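Local coordinates for sensor histidine kinase DcuS (Escherichia coli, PDB 3BY8), which senses C4-dicarboxylates such as fumarate in the periplasm and, in response, activates the regulator DcuR by phosphorylation to control genes of anaerobic fumarate respiration, at residues D55-M64 / K119-E129; A14-A25 / A106-Y114. One frame throughout, in Å; residues are numbered along the deposited sequence. Where two conformers were deposited one is given.

Contact 1: D55-M64 / K119-E129. With LMR ((2S)-2-hydroxybutanedioic acid), chain B.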
loop_
_atom_site.group_PDB
_atom_site.type_symbol
_atom_site.label_atom_id
_atom_site.label_comp_id
_atom_site.label_asym_id
_atom_site.label_seq_id
_atom_site.Cartn_x
_atom_site.Cartn_y
_atom_site.Cartn_z
ATOM N N ASP A 55 12.141 1.817 4.143
ATOM C CA ASP A 55 12.412 3.074 3.440
ATOM C C ASP A 55 11.383 3.349 2.355
ATOM O O ASP A 55 11.708 3.515 1.171
ATOM C CB ASP A 55 13.827 3.054 2.841
ATOM C CG ASP A 55 14.418 4.454 2.701
ATOM O OD1 ASP A 55 15.562 4.579 2.211
ATOM O OD2 ASP A 55 13.735 5.434 3.084
ATOM N N LEU A 56 10.130 3.428 2.789
ATOM C CA LEU A 56 9.028 3.648 1.876
ATOM C C LEU A 56 8.291 4.959 2.161
ATOM O O LEU A 56 8.281 5.481 3.276
ATOM C CB LEU A 56 8.058 2.458 1.975
ATOM C CG LEU A 56 8.695 1.090 1.684
ATOM C CD1 LEU A 56 7.760 -0.024 2.172
ATOM C CD2 LEU A 56 8.987 0.937 0.189
ATOM N N LEU A 57 7.639 5.488 1.131
ATOM C CA LEU A 57 6.892 6.726 1.262
ATOM C C LEU A 57 5.546 6.548 1.950
ATOM O O LEU A 57 5.103 7.381 2.710
ATOM C CB LEU A 57 6.666 7.342 -0.135
ATOM C CG LEU A 57 5.848 8.640 -0.162
ATOM C CD1 LEU A 57 6.691 9.814 0.384
ATOM C CD2 LEU A 57 5.423 8.961 -1.601
ATOM N N PHE A 58 4.850 5.468 1.617
ATOM C CA PHE A 58 3.568 5.229 2.243
ATOM C C PHE A 58 3.149 3.768 2.142
ATOM O O PHE A 58 3.562 3.062 1.250
ATOM C CB PHE A 58 2.464 6.076 1.576
ATOM C CG PHE A 58 2.065 5.623 0.172
ATOM C CD1 PHE A 58 1.182 4.553 -0.029
ATOM C CD2 PHE A 58 2.518 6.330 -0.950
ATOM C CE1 PHE A 58 0.758 4.202 -1.327
ATOM C CE2 PHE A 58 2.088 5.979 -2.258
ATOM C CZ PHE A 58 1.207 4.918 -2.443
ATOM N N ILE A 59 2.356 3.346 3.125
ATOM C CA ILE A 59 1.758 2.010 3.122
ATOM C C ILE A 59 0.292 2.250 3.451
ATOM O O ILE A 59 -0.073 2.588 4.581
ATOM C CB ILE A 59 2.386 1.059 4.165
ATOM C CG1 ILE A 59 3.846 0.775 3.805
ATOM C CG2 ILE A 59 1.561 -0.240 4.186
ATOM C CD1 ILE A 59 4.508 -0.263 4.736
ATOM N N VAL A 60 -0.558 2.128 2.430
ATOM C CA VAL A 60 -1.975 2.369 2.555
ATOM C C VAL A 60 -2.801 1.098 2.296
ATOM O O VAL A 60 -2.816 0.567 1.199
ATOM C CB VAL A 60 -2.392 3.463 1.536
ATOM C CG1 VAL A 60 -3.917 3.576 1.419
ATOM C CG2 VAL A 60 -1.789 4.793 1.973
ATOM N N VAL A 61 -3.480 0.616 3.333
ATOM C CA VAL A 61 -4.334 -0.558 3.225
ATOM C C VAL A 61 -5.733 -0.042 2.964
ATOM O O VAL A 61 -6.141 0.926 3.597
ATOM C CB VAL A 61 -4.355 -1.311 4.558
ATOM C CG1 VAL A 61 -5.413 -2.420 4.543
ATOM C CG2 VAL A 61 -3.009 -1.866 4.817
ATOM N N THR A 62 -6.452 -0.632 2.013
ATOM C CA THR A 62 -7.827 -0.233 1.747
ATOM C C THR A 62 -8.758 -1.441 1.733
ATOM O O THR A 62 -8.305 -2.602 1.648
ATOM C CB THR A 62 -8.025 0.452 0.371
ATOM O OG1 THR A 62 -8.077 -0.529 -0.674
ATOM C CG2 THR A 62 -6.909 1.427 0.093
ATOM N N ASP A 63 -10.061 -1.159 1.851
ATOM C CA ASP A 63 -11.066 -2.205 1.706
ATOM C C ASP A 63 -11.438 -2.284 0.205
ATOM O O ASP A 63 -10.781 -1.627 -0.653
ATOM C CB ASP A 63 -12.318 -1.929 2.571
ATOM C CG ASP A 63 -12.993 -0.604 2.262
ATOM O OD1 ASP A 63 -12.912 -0.066 1.126
ATOM O OD2 ASP A 63 -13.674 -0.125 3.196
ATOM N N MET A 64 -12.487 -3.050 -0.133
ATOM C CA MET A 64 -12.875 -3.229 -1.530
ATOM C C MET A 64 -13.550 -2.029 -2.213
ATOM O O MET A 64 -13.776 -2.038 -3.417
ATOM C CB MET A 64 -13.734 -4.495 -1.669
ATOM C CG MET A 64 -12.935 -5.769 -1.338
ATOM S SD MET A 64 -11.433 -6.014 -2.375
ATOM C CE MET A 64 -12.162 -6.043 -4.074
ATOM N N LYS A 119 -11.391 -14.938 -0.769
ATOM C CA LYS A 119 -12.331 -13.934 -1.241
ATOM C C LYS A 119 -11.569 -12.612 -0.998
ATOM O O LYS A 119 -11.051 -12.390 0.096
ATOM C CB LYS A 119 -13.611 -13.986 -0.390
ATOM C CG LYS A 119 -14.605 -12.878 -0.642
ATOM C CD LYS A 119 -14.255 -11.603 0.134
ATOM C CE LYS A 119 -15.269 -10.489 -0.142
ATOM N NZ LYS A 119 -14.909 -9.188 0.489
ATOM N N GLN A 120 -11.502 -11.735 -1.995
ATOM C CA GLN A 120 -10.769 -10.495 -1.795
ATOM C C GLN A 120 -11.482 -9.589 -0.813
ATOM O O GLN A 120 -12.706 -9.354 -0.945
ATOM C CB GLN A 120 -10.571 -9.763 -3.117
ATOM C CG GLN A 120 -9.398 -8.782 -2.986
ATOM C CD GLN A 120 -9.064 -8.015 -4.237
ATOM O OE1 GLN A 120 -9.268 -8.495 -5.364
ATOM N NE2 GLN A 120 -8.494 -6.823 -4.052
ATOM N N ILE A 121 -10.718 -9.055 0.147
ATOM C CA ILE A 121 -11.254 -8.153 1.158
ATOM C C ILE A 121 -10.596 -6.770 1.182
ATOM O O ILE A 121 -11.075 -5.859 1.874
ATOM C CB ILE A 121 -11.190 -8.770 2.584
ATOM C CG1 ILE A 121 -9.761 -9.166 2.944
ATOM C CG2 ILE A 121 -12.132 -9.991 2.646
ATOM C CD1 ILE A 121 -9.586 -9.611 4.401
ATOM N N GLY A 122 -9.513 -6.595 0.434
ATOM C CA GLY A 122 -8.872 -5.298 0.412
ATOM C C GLY A 122 -7.670 -5.264 -0.496
ATOM O O GLY A 122 -7.491 -6.138 -1.338
ATOM N N VAL A 123 -6.877 -4.214 -0.318
ATOM C CA VAL A 123 -5.674 -3.979 -1.091
ATOM C C VAL A 123 -4.595 -3.370 -0.200
ATOM O O VAL A 123 -4.899 -2.627 0.722
ATOM C CB VAL A 123 -5.978 -2.951 -2.225
ATOM C CG1 VAL A 123 -4.695 -2.571 -2.972
ATOM C CG2 VAL A 123 -6.996 -3.545 -3.201
ATOM N N VAL A 124 -3.348 -3.750 -0.449
ATOM C CA VAL A 124 -2.221 -3.072 0.208
ATOM C C VAL A 124 -1.531 -2.303 -0.933
ATOM O O VAL A 124 -1.114 -2.886 -1.945
ATOM C CB VAL A 124 -1.174 -4.006 0.840
ATOM C CG1 VAL A 124 -0.093 -3.154 1.486
ATOM C CG2 VAL A 124 -1.809 -4.917 1.886
ATOM N N ALA A 125 -1.456 -0.980 -0.747
ATOM C CA ALA A 125 -0.812 -0.065 -1.690
ATOM C C ALA A 125 0.457 0.505 -1.036
ATOM O O ALA A 125 0.389 0.985 0.102
ATOM C CB ALA A 125 -1.780 1.085 -2.032
ATOM N N ILE A 126 1.587 0.484 -1.744
ATOM C CA ILE A 126 2.854 1.016 -1.175
ATOM C C ILE A 126 3.555 1.918 -2.194
ATOM O O ILE A 126 3.585 1.602 -3.378
ATOM C CB ILE A 126 3.800 -0.146 -0.770
ATOM C CG1 ILE A 126 3.137 -0.937 0.357
ATOM C CG2 ILE A 126 5.190 0.388 -0.361
ATOM C CD1 ILE A 126 4.050 -2.013 1.001
ATOM N N GLY A 127 4.068 3.054 -1.732
ATOM C CA GLY A 127 4.762 3.948 -2.634
ATOM C C GLY A 127 6.203 4.202 -2.215
ATOM O O GLY A 127 6.523 4.199 -1.013
ATOM N N LEU A 128 7.032 4.431 -3.225
ATOM C CA LEU A 128 8.456 4.746 -3.117
ATOM C C LEU A 128 8.545 6.135 -3.758
ATOM O O LEU A 128 8.158 6.295 -4.906
ATOM C CB LEU A 128 9.287 3.785 -3.991
ATOM C CG LEU A 128 9.420 2.276 -3.741
ATOM C CD1 LEU A 128 9.575 1.502 -5.040
ATOM C CD2 LEU A 128 10.619 2.050 -2.853
ATOM N N GLU A 129 9.073 7.119 -3.042
ATOM C CA GLU A 129 9.202 8.475 -3.579
ATOM C C GLU A 129 10.027 8.470 -4.880
ATOM O O GLU A 129 11.130 7.917 -4.927
ATOM C CB GLU A 129 9.856 9.352 -2.510
ATOM C CG GLU A 129 9.549 10.826 -2.609
ATOM C CD GLU A 129 9.936 11.580 -1.342
ATOM O OE1 GLU A 129 9.843 12.827 -1.343
ATOM O OE2 GLU A 129 10.327 10.922 -0.345
HETATM C C1 LMR B . -3.494 7.501 -1.386
HETATM O O1A LMR B . -3.437 7.182 -0.226
HETATM O O1B LMR B . -4.473 8.149 -1.809
HETATM C C2 LMR B . -2.221 7.434 -2.173
HETATM O O2 LMR B . -2.376 8.078 -3.511
HETATM C C3 LMR B . -0.987 7.892 -1.372
HETATM C C4 LMR B . -0.888 9.430 -1.417
HETATM O O4A LMR B . -1.691 10.098 -0.768
HETATM O O4B LMR B . -0.033 9.982 -2.170
HETATM O O HOH W 1 -14.307 -4.543 1.705
#

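Contact 2: A14-A25 / A106-Y114. With LMR ((2S)-2-hydroxybutanedioic acid), chain B.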
loop_
_atom_site.group_PDB
_atom_site.type_symbol
_atom_site.label_atom_id
_atom_site.label_comp_id
_atom_site.label_asym_id
_atom_site.label_seq_id
_atom_site.Cartn_x
_atom_site.Cartn_y
_atom_site.Cartn_z
ATOM N N ALA A 14 10.713 -1.740 -6.903
ATOM C CA ALA A 14 9.318 -2.113 -6.979
ATOM C C ALA A 14 9.132 -3.524 -6.408
ATOM O O ALA A 14 8.162 -3.778 -5.715
ATOM C CB ALA A 14 8.832 -2.040 -8.422
ATOM N N ASN A 15 10.056 -4.442 -6.696
ATOM C CA ASN A 15 9.922 -5.812 -6.189
ATOM C C ASN A 15 10.058 -5.837 -4.676
ATOM O O ASN A 15 9.378 -6.617 -4.012
ATOM C CB ASN A 15 10.980 -6.736 -6.797
ATOM C CG ASN A 15 10.758 -6.974 -8.278
ATOM O OD1 ASN A 15 9.627 -6.917 -8.765
ATOM N ND2 ASN A 15 11.833 -7.258 -9.001
ATOM N N LYS A 16 10.942 -5.010 -4.134
ATOM C CA LYS A 16 11.078 -4.986 -2.681
ATOM C C LYS A 16 9.800 -4.463 -2.075
ATOM O O LYS A 16 9.297 -5.022 -1.083
ATOM C CB LYS A 16 12.258 -4.123 -2.230
ATOM C CG LYS A 16 13.597 -4.808 -2.458
ATOM C CD LYS A 16 14.735 -4.081 -1.769
ATOM C CE LYS A 16 14.962 -2.692 -2.330
ATOM N NZ LYS A 16 16.155 -2.048 -1.699
ATOM N N ALA A 17 9.259 -3.393 -2.663
ATOM C CA ALA A 17 8.011 -2.798 -2.177
ATOM C C ALA A 17 6.882 -3.839 -2.293
ATOM O O ALA A 17 6.059 -3.941 -1.373
ATOM C CB ALA A 17 7.690 -1.569 -2.997
ATOM N N LEU A 18 6.833 -4.597 -3.390
ATOM C CA LEU A 18 5.815 -5.626 -3.529
ATOM C C LEU A 18 5.959 -6.725 -2.465
ATOM O O LEU A 18 4.962 -7.247 -1.971
ATOM C CB LEU A 18 5.833 -6.237 -4.936
ATOM C CG LEU A 18 4.784 -5.703 -5.918
ATOM C CD1 LEU A 18 5.032 -6.370 -7.262
ATOM C CD2 LEU A 18 3.345 -5.988 -5.398
ATOM N N ALA A 19 7.199 -7.064 -2.099
ATOM C CA ALA A 19 7.416 -8.093 -1.084
ATOM C C ALA A 19 6.846 -7.599 0.247
ATOM O O ALA A 19 6.205 -8.355 0.983
ATOM C CB ALA A 19 8.904 -8.382 -0.957
ATOM N N VAL A 20 7.055 -6.329 0.570
ATOM C CA VAL A 20 6.465 -5.766 1.781
ATOM C C VAL A 20 4.932 -5.814 1.699
ATOM O O VAL A 20 4.272 -6.239 2.646
ATOM C CB VAL A 20 6.927 -4.294 2.002
ATOM C CG1 VAL A 20 6.246 -3.661 3.209
ATOM C CG2 VAL A 20 8.477 -4.256 2.146
ATOM N N ALA A 21 4.374 -5.417 0.554
ATOM C CA ALA A 21 2.922 -5.385 0.409
ATOM C C ALA A 21 2.317 -6.768 0.548
ATOM O O ALA A 21 1.319 -6.944 1.233
ATOM C CB ALA A 21 2.595 -4.796 -0.936
ATOM N N ARG A 22 2.942 -7.760 -0.074
ATOM C CA ARG A 22 2.461 -9.135 -0.026
ATOM C C ARG A 22 2.523 -9.664 1.399
ATOM O O ARG A 22 1.622 -10.350 1.867
ATOM C CB ARG A 22 3.308 -10.027 -0.939
ATOM C CG ARG A 22 3.084 -9.754 -2.422
ATOM C CD ARG A 22 4.161 -10.490 -3.216
ATOM N NE ARG A 22 3.938 -10.389 -4.648
ATOM C CZ ARG A 22 4.693 -10.981 -5.568
ATOM N NH1 ARG A 22 5.736 -11.732 -5.203
ATOM N NH2 ARG A 22 4.411 -10.825 -6.862
ATOM N N THR A 23 3.592 -9.320 2.105
ATOM C CA THR A 23 3.717 -9.782 3.469
ATOM C C THR A 23 2.587 -9.217 4.326
ATOM O O THR A 23 1.924 -9.960 5.084
ATOM C CB THR A 23 5.080 -9.364 4.017
ATOM O OG1 THR A 23 6.106 -9.958 3.215
ATOM C CG2 THR A 23 5.230 -9.861 5.474
ATOM N N LEU A 24 2.339 -7.918 4.215
ATOM C CA LEU A 24 1.258 -7.294 4.973
ATOM C C LEU A 24 -0.102 -7.848 4.564
ATOM O O LEU A 24 -0.995 -7.953 5.421
ATOM C CB LEU A 24 1.266 -5.795 4.760
ATOM C CG LEU A 24 2.434 -5.091 5.407
ATOM C CD1 LEU A 24 2.436 -3.615 5.052
ATOM C CD2 LEU A 24 2.333 -5.253 6.889
ATOM N N ALA A 25 -0.294 -8.171 3.297
ATOM C CA ALA A 25 -1.593 -8.704 2.887
ATOM C C ALA A 25 -2.003 -9.907 3.759
ATOM O O ALA A 25 -3.188 -10.225 3.870
ATOM C CB ALA A 25 -1.539 -9.105 1.424
ATOM N N ALA A 106 5.281 9.224 -6.839
ATOM C CA ALA A 106 5.863 7.969 -6.430
ATOM C C ALA A 106 5.716 6.804 -7.369
ATOM O O ALA A 106 4.848 6.800 -8.236
ATOM C CB ALA A 106 5.218 7.578 -5.101
ATOM N N LEU A 107 6.597 5.823 -7.171
ATOM C CA LEU A 107 6.570 4.535 -7.841
ATOM C C LEU A 107 5.717 3.767 -6.826
ATOM O O LEU A 107 6.057 3.654 -5.640
ATOM C CB LEU A 107 7.972 3.942 -7.918
ATOM C CG LEU A 107 8.019 2.532 -8.488
ATOM C CD1 LEU A 107 7.449 2.491 -9.882
ATOM C CD2 LEU A 107 9.488 2.074 -8.492
ATOM N N ARG A 108 4.586 3.268 -7.299
ATOM C CA ARG A 108 3.605 2.628 -6.433
ATOM C C ARG A 108 3.275 1.220 -6.853
ATOM O O ARG A 108 3.167 0.916 -8.024
ATOM C CB ARG A 108 2.343 3.501 -6.480
ATOM C CG ARG A 108 2.599 4.925 -5.993
ATOM C CD ARG A 108 1.820 6.010 -6.781
ATOM N NE ARG A 108 0.360 5.835 -6.797
ATOM C CZ ARG A 108 -0.489 6.479 -6.013
ATOM N NH1 ARG A 108 -0.079 7.355 -5.099
ATOM N NH2 ARG A 108 -1.796 6.303 -6.203
ATOM N N VAL A 109 3.114 0.351 -5.858
ATOM C CA VAL A 109 2.769 -1.037 -6.092
ATOM C C VAL A 109 1.524 -1.405 -5.288
ATOM O O VAL A 109 1.215 -0.810 -4.228
ATOM C CB VAL A 109 3.951 -2.015 -5.744
ATOM C CG1 VAL A 109 5.209 -1.555 -6.512
ATOM C CG2 VAL A 109 4.222 -2.087 -4.238
ATOM N N PHE A 110 0.839 -2.428 -5.795
ATOM C CA PHE A 110 -0.449 -2.816 -5.206
ATOM C C PHE A 110 -0.608 -4.310 -5.246
ATOM O O PHE A 110 -0.273 -4.949 -6.246
ATOM C CB PHE A 110 -1.625 -2.234 -6.051
ATOM C CG PHE A 110 -1.615 -0.746 -6.171
ATOM C CD1 PHE A 110 -0.754 -0.111 -7.080
ATOM C CD2 PHE A 110 -2.461 0.037 -5.382
ATOM C CE1 PHE A 110 -0.749 1.294 -7.189
ATOM C CE2 PHE A 110 -2.455 1.419 -5.496
ATOM C CZ PHE A 110 -1.598 2.055 -6.404
ATOM N N THR A 111 -1.151 -4.876 -4.170
ATOM C CA THR A 111 -1.436 -6.306 -4.152
ATOM C C THR A 111 -2.753 -6.548 -3.387
ATOM O O THR A 111 -3.076 -5.838 -2.439
ATOM C CB THR A 111 -0.241 -7.118 -3.537
ATOM O OG1 THR A 111 -0.351 -8.493 -3.934
ATOM C CG2 THR A 111 -0.237 -7.040 -1.994
ATOM N N PRO A 112 -3.534 -7.561 -3.804
ATOM C CA PRO A 112 -4.798 -7.825 -3.113
ATOM C C PRO A 112 -4.667 -8.498 -1.755
ATOM O O PRO A 112 -3.672 -9.219 -1.512
ATOM C CB PRO A 112 -5.595 -8.678 -4.122
ATOM C CG PRO A 112 -4.532 -9.338 -4.959
ATOM C CD PRO A 112 -3.376 -8.362 -5.033
ATOM N N ILE A 113 -5.653 -8.279 -0.883
ATOM C CA ILE A 113 -5.732 -8.899 0.449
ATOM C C ILE A 113 -6.914 -9.885 0.351
ATOM O O ILE A 113 -8.021 -9.497 -0.090
ATOM C CB ILE A 113 -6.052 -7.874 1.547
ATOM C CG1 ILE A 113 -4.963 -6.793 1.582
ATOM C CG2 ILE A 113 -6.108 -8.584 2.936
ATOM C CD1 ILE A 113 -5.228 -5.671 2.563
ATOM N N TYR A 114 -6.703 -11.133 0.765
ATOM C CA TYR A 114 -7.736 -12.164 0.714
ATOM C C TYR A 114 -8.078 -12.696 2.094
ATOM O O TYR A 114 -7.222 -12.690 2.995
ATOM C CB TYR A 114 -7.216 -13.321 -0.144
ATOM C CG TYR A 114 -6.986 -12.956 -1.589
ATOM C CD1 TYR A 114 -8.065 -12.794 -2.466
ATOM C CD2 TYR A 114 -5.696 -12.775 -2.085
ATOM C CE1 TYR A 114 -7.864 -12.464 -3.796
ATOM C CE2 TYR A 114 -5.488 -12.445 -3.423
ATOM C CZ TYR A 114 -6.573 -12.296 -4.266
ATOM O OH TYR A 114 -6.383 -11.999 -5.599
HETATM C C1 LMR B . -3.494 7.501 -1.386
HETATM O O1A LMR B . -3.437 7.182 -0.226
HETATM O O1B LMR B . -4.473 8.149 -1.809
HETATM C C2 LMR B . -2.221 7.434 -2.173
HETATM O O2 LMR B . -2.376 8.078 -3.511
HETATM C C3 LMR B . -0.987 7.892 -1.372
HETATM C C4 LMR B . -0.888 9.430 -1.417
HETATM O O4A LMR B . -1.691 10.098 -0.768
HETATM O O4B LMR B . -0.033 9.982 -2.170
HETATM O O HOH W 2 -4.074 -11.882 1.502
#

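Contact 1: D55-M64 / K119-E129
Phe-58 lays its ring flat over the backbone of Gly-127, with the glycine N 3.3 Å above the ring plane near its centre and Gly-127 CA in a CH-pi contact 3.7 Å from the centroid. With no side chain of its own, Gly-127 lets the ring settle directly on its backbone. The torsion behind this is the one that sets CG between the backbone N and the carbonyl carbon (chi1 72°), folding the ring back over the neighbouring strand. The opposite face of the ring receives the bound malate, whose C3 lies 3.7 Å above the plane, so one phenyl group separates sheet backbone from ligand. Replacing Phe-58 by an alanine is likely to strip Gly-127 and the malate C3 of the ring between them and open a gap beside the ligand. Val-60, on the same face of the sheet, brings CG2 to 3.6 Å from malate O1A. Beneath these side chains the strands pair antiparallel, the bond from Val-60 N to Ala-125 O being nearly straight (166°). Leu-57 and Phe-58 both face Gly-127, a classic beta bulge: Leu-57 N bonds Gly-127 O at 2.7 Å, while Phe-58 N reaches the same oxygen only weakly. On the other face Ile-59 and Ile-126 run alongside each other, their CG1 atoms 3.9 Å apart. At the far end the curled chain of Met-64 passes across Gln-120, Met-64 SD 3.5 Å from Gln-120 NE2; that amide donates to Gly-122 O and also to Ala-89 O. Strand 58-63 is outermost in the four-stranded antiparallel sheet of this periplasmic Cache domain, and strand 120-129 continues the pairing to strand 106-114, while helices 8-25 and 43-53 pack against the face bearing Ile-59.

Contact 2: A14-A25 / A106-Y114
Val-109 fits its branched side chain against helix 14-25, each carbon meeting a different part of it. Val-109 CB lies 3.8 Å from Leu-18 CG, the two side chains crossing obliquely. From there CG1 of Val-109 reaches toward the preceding turn, approaching Ala-14 O and, at 4.1 Å, Ala-14 CB. CG2 of Val-109 lies 3.7 Å from Ala-17 CB and also meets Leu-18 N; chi1 of -54° sets it between Val-109's own N and carbonyl carbon. Thr-111 repeats the theme farther along: its CG2 packs 3.8 Å from Ala-21 CB and also touches the backbone of that residue. The Thr-111 hydroxyl turns instead to Glu-94, which also forms a salt bridge with Arg-22. The alanines probably help the helix come close: the segment axes approach to 8.0 Å and are inclined at 24°. Arg-108 leaves the strand on the side away from the helix, and its bent chain brings the guanidinium to the malate: Arg-108 NH1 donates to malate O2 at 2.9 Å (158°) and NH2 to the same oxygen at 3.3 Å, while Asp-85 pairs with NE. The chemistry is thus divided by alternation along the strand, apolar methyls packing the helix on one face and a charged guanidinium gripping the ligand's hydroxyl on the other.

Contact 1 pairs two strands of one sheet, while contact 2 packs a helix against the next strand; their centres are 7 Å apart. Strands 106-114 and 120-129 follow each other in the chain and lie side by side, joined by probable hydrogen bonds such as Leu-128 N to Leu-107 O at 2.7 Å and Ile-121 N to Ile-113 O at 2.7 Å. The helix of contact 2 also reaches contact 1, where Val-20 and Ala-21 touch Ile-126. On the pocket side both contacts supply walls to the same malate: apolar surface from contact 1, a hydrogen-bonding arginine from contact 2. Arg-68, His-71 and the backbone of Phe-102 and Leu-103 add further bonds to this ligand.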